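Local coordinates for protein urocanate hydratase (Paenibacillus sp. Soil724D2, PDB 7NED) that probably catalyses the NAD+-dependent hydration of thiourocanate in bacterial ergothioneine catabolism, and binds urocanate beside the cofactor, at residues A[163-168]-A[183-188]. Sequence-based numbering, arbitrary orientation.
With NAD (nicotinamide-adenine-dinucleotide), chain C; URO ((2E)-3-(1H-imidazol-4-yl)acrylic acid), chain B.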
loop_
_atom_site.group_PDB
_atom_site.type_symbol
_atom_site.label_atom_id
_atom_site.label_comp_id
_atom_site.label_asym_id
_atom_site.label_seq_id
_atom_site.Cartn_x
_atom_site.Cartn_y
_atom_site.Cartn_z
ATOM N N ALA A 163 0.671 -18.400 -27.028
ATOM C CA ALA A 163 0.159 -19.559 -26.316
ATOM C C ALA A 163 -0.777 -19.079 -25.215
ATOM O O ALA A 163 -0.694 -17.932 -24.760
ATOM C CB ALA A 163 1.304 -20.386 -25.713
ATOM N N GLY A 164 -1.658 -19.981 -24.783
ATOM C CA GLY A 164 -2.560 -19.690 -23.702
ATOM C C GLY A 164 -3.899 -19.170 -24.180
ATOM O O GLY A 164 -3.982 -18.069 -24.719
ATOM N N LEU A 165 -4.951 -19.954 -23.979
ATOM C CA LEU A 165 -6.294 -19.510 -24.325
ATOM C C LEU A 165 -7.203 -19.512 -23.097
ATOM O O LEU A 165 -8.335 -20.017 -23.163
ATOM C CB LEU A 165 -6.891 -20.401 -25.403
ATOM C CG LEU A 165 -6.189 -20.346 -26.769
ATOM C CD1 LEU A 165 -6.840 -21.350 -27.746
ATOM C CD2 LEU A 165 -6.285 -18.908 -27.320
ATOM N N GLY A 166 -6.718 -18.951 -21.992
ATOM C CA GLY A 166 -7.489 -18.806 -20.769
ATOM C C GLY A 166 -8.334 -17.546 -20.768
ATOM O O GLY A 166 -8.742 -17.042 -21.824
ATOM N N GLY A 167 -8.606 -17.030 -19.564
ATOM C CA GLY A 167 -9.467 -15.855 -19.439
ATOM C C GLY A 167 -8.999 -14.671 -20.261
ATOM O O GLY A 167 -9.773 -14.079 -21.018
ATOM N N MET A 168 -7.714 -14.432 -20.175
ATOM C CA MET A 168 -7.092 -13.344 -20.851
ATOM C C MET A 168 -6.454 -13.772 -22.132
ATOM O O MET A 168 -6.630 -13.114 -23.091
ATOM C CB MET A 168 -6.115 -12.663 -19.944
ATOM C CG MET A 168 -6.758 -12.343 -18.623
ATOM S SD MET A 168 -7.577 -10.802 -18.675
ATOM C CE MET A 168 -9.042 -11.013 -19.617
ATOM N N ILE A 183 -2.701 -16.042 -36.850
ATOM C CA ILE A 183 -2.244 -16.218 -35.472
ATOM C C ILE A 183 -2.446 -17.678 -35.060
ATOM O O ILE A 183 -3.544 -18.226 -35.178
ATOM C CB ILE A 183 -2.960 -15.244 -34.508
ATOM C CG1 ILE A 183 -2.355 -15.356 -33.082
ATOM C CG2 ILE A 183 -4.476 -15.424 -34.531
ATOM C CD1 ILE A 183 -2.706 -14.144 -32.126
ATOM N N LEU A 184 -1.369 -18.294 -34.580
ATOM C CA LEU A 184 -1.374 -19.643 -34.025
ATOM C C LEU A 184 -1.295 -19.564 -32.496
ATOM O O LEU A 184 -0.339 -19.010 -31.954
ATOM C CB LEU A 184 -0.181 -20.428 -34.568
ATOM C CG LEU A 184 -0.035 -21.877 -34.115
ATOM C CD1 LEU A 184 -1.343 -22.662 -34.378
ATOM C CD2 LEU A 184 1.189 -22.526 -34.780
ATOM N N CYS A 185 -2.278 -20.145 -31.807
ATOM C CA CYS A 185 -2.327 -20.127 -30.343
ATOM C C CYS A 185 -2.177 -21.539 -29.806
ATOM O O CYS A 185 -3.055 -22.386 -30.026
ATOM C CB CYS A 185 -3.638 -19.525 -29.866
ATOM S SG CYS A 185 -3.938 -17.888 -30.576
ATOM N N VAL A 186 -1.059 -21.800 -29.125
ATOM C CA VAL A 186 -0.806 -23.099 -28.512
ATOM C C VAL A 186 -1.466 -23.125 -27.144
ATOM O O VAL A 186 -1.241 -22.226 -26.319
ATOM C CB VAL A 186 0.704 -23.374 -28.381
ATOM C CG1 VAL A 186 0.943 -24.779 -27.843
ATOM C CG2 VAL A 186 1.433 -23.152 -29.689
ATOM N N GLU A 187 -2.249 -24.172 -26.887
ATOM C CA GLU A 187 -2.982 -24.311 -25.638
ATOM C C GLU A 187 -2.979 -25.786 -25.229
ATOM O O GLU A 187 -3.209 -26.662 -26.070
ATOM C CB GLU A 187 -4.406 -23.747 -25.807
ATOM C CG GLU A 187 -5.413 -24.164 -24.769
ATOM C CD GLU A 187 -5.024 -23.730 -23.342
ATOM O OE1 GLU A 187 -4.855 -22.504 -23.057
ATOM O OE2 GLU A 187 -4.894 -24.633 -22.492
ATOM N N VAL A 188 -2.672 -26.084 -23.984
ATOM C CA VAL A 188 -2.601 -27.470 -23.568
ATOM C C VAL A 188 -3.917 -28.167 -23.347
ATOM O O VAL A 188 -3.983 -29.332 -23.487
ATOM C CB VAL A 188 -1.793 -27.684 -22.277
ATOM C CG1 VAL A 188 -0.325 -27.565 -22.523
ATOM C CG2 VAL A 188 -2.288 -26.803 -21.163
HETATM P PA NAD C . -5.569 -18.596 -17.264
HETATM O O1A NAD C . -4.800 -19.423 -16.238
HETATM O O2A NAD C . -7.036 -18.497 -17.373
HETATM O O5B NAD C . -5.173 -19.388 -18.709
HETATM C C5B NAD C . -3.859 -19.763 -18.811
HETATM C C4B NAD C . -3.841 -20.742 -20.074
HETATM O O4B NAD C . -2.571 -21.273 -20.329
HETATM C C3B NAD C . -4.773 -21.917 -19.632
HETATM O O3B NAD C . -5.705 -22.162 -20.602
HETATM C C2B NAD C . -3.774 -23.107 -19.501
HETATM O O2B NAD C . -4.295 -24.306 -19.944
HETATM C C1B NAD C . -2.753 -22.685 -20.554
HETATM N N9A NAD C . -1.413 -23.241 -20.361
HETATM C C8A NAD C . -0.704 -23.459 -19.185
HETATM N N7A NAD C . 0.481 -23.980 -19.385
HETATM C C5A NAD C . 0.583 -24.092 -20.765
HETATM C C6A NAD C . 1.601 -24.585 -21.612
HETATM N N6A NAD C . 2.772 -25.044 -21.116
HETATM N N1A NAD C . 1.422 -24.577 -22.963
HETATM C C2A NAD C . 0.217 -24.131 -23.398
HETATM N N3A NAD C . -0.833 -23.640 -22.721
HETATM C C4A NAD C . -0.612 -23.641 -21.389
HETATM O O3 NAD C . -4.689 -17.299 -17.242
HETATM P PN NAD C . -5.214 -15.968 -17.946
HETATM O O1N NAD C . -6.241 -15.100 -17.281
HETATM O O2N NAD C . -5.267 -16.237 -19.436
HETATM O O5D NAD C . -3.850 -14.917 -17.869
HETATM C C5D NAD C . -2.665 -15.475 -18.461
HETATM C C4D NAD C . -1.512 -14.547 -18.193
HETATM O O4D NAD C . -1.845 -13.210 -18.514
HETATM C C3D NAD C . -1.393 -14.572 -16.581
HETATM O O3D NAD C . -0.032 -14.627 -16.168
HETATM C C2D NAD C . -2.006 -13.192 -16.141
HETATM O O2D NAD C . -1.412 -12.592 -15.063
HETATM C C1D NAD C . -1.388 -12.492 -17.393
HETATM N N1N NAD C . -1.679 -11.066 -17.594
HETATM C C2N NAD C . -1.028 -10.292 -16.653
HETATM C C3N NAD C . -1.101 -8.909 -16.692
HETATM C C7N NAD C . -0.392 -8.150 -15.562
HETATM O O7N NAD C . 0.024 -6.996 -15.662
HETATM N N7N NAD C . -0.286 -8.793 -14.340
HETATM C C4N NAD C . -1.842 -8.346 -17.741
HETATM C C5N NAD C . -2.467 -9.167 -18.678
HETATM C C6N NAD C . -2.364 -10.567 -18.611
HETATM O OAA URO B . -8.844 -6.982 -17.900
HETATM C CAI URO B . -8.898 -7.618 -16.764
HETATM O OAB URO B . -9.893 -7.810 -16.186
HETATM C CAC URO B . -7.652 -8.096 -16.144
HETATM C CAD URO B . -6.506 -7.883 -16.738
HETATM C CAJ URO B . -5.420 -8.414 -16.002
HETATM C CAF URO B . -4.147 -8.642 -16.433
HETATM N NAH URO B . -3.430 -9.333 -15.492
HETATM C CAE URO B . -4.269 -9.511 -14.497
HETATM N NAG URO B . -5.483 -8.977 -14.756
#
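Leu165 and Glu187 bury more surface here than any other residues, one hydrophobic and one acidic side chain meeting beside the cofactor. The backbone N of Leu165 donates a nearly straight bond (170°) at 2.7 Å to Glu187 OE1, which receives it on the lone pair anti to its other oxygen. The same OE1 accepts a hydrogen bond from the NAD adenosine ribose hydroxyl O3B at 2.6 Å, and OE2 accepts one from O2B, also at 2.6 Å. Glu187 reaches both because CG stands anti to the backbone N (chi1 163°) and the chain then bends at chi2. An acidic residue ending the second strand, paired with the ribose diol, is a classic feature of NAD-binding Rossmann folds, kept in this Rossmann-like domain; the glycine-rich turn after strand 159-163 is its counterpart, offering Gly167 N and Met168 N to the diphosphate. A glutamine here, with an NH2 in place of one acceptor oxygen, would probably leave a ribose hydroxyl or Leu165 N without its mate. Leu165 CD2 packs on Cys185 CB at 3.7 Å, while CD1 touches Glu187 CB; a branched apolar residue covers both. Ala163 pairs in parallel with Val186, and Gly164 N just beyond it bonds Val186 O at 2.8 Å. At Gly166 a CB would run into NAD O5B, hence glycine.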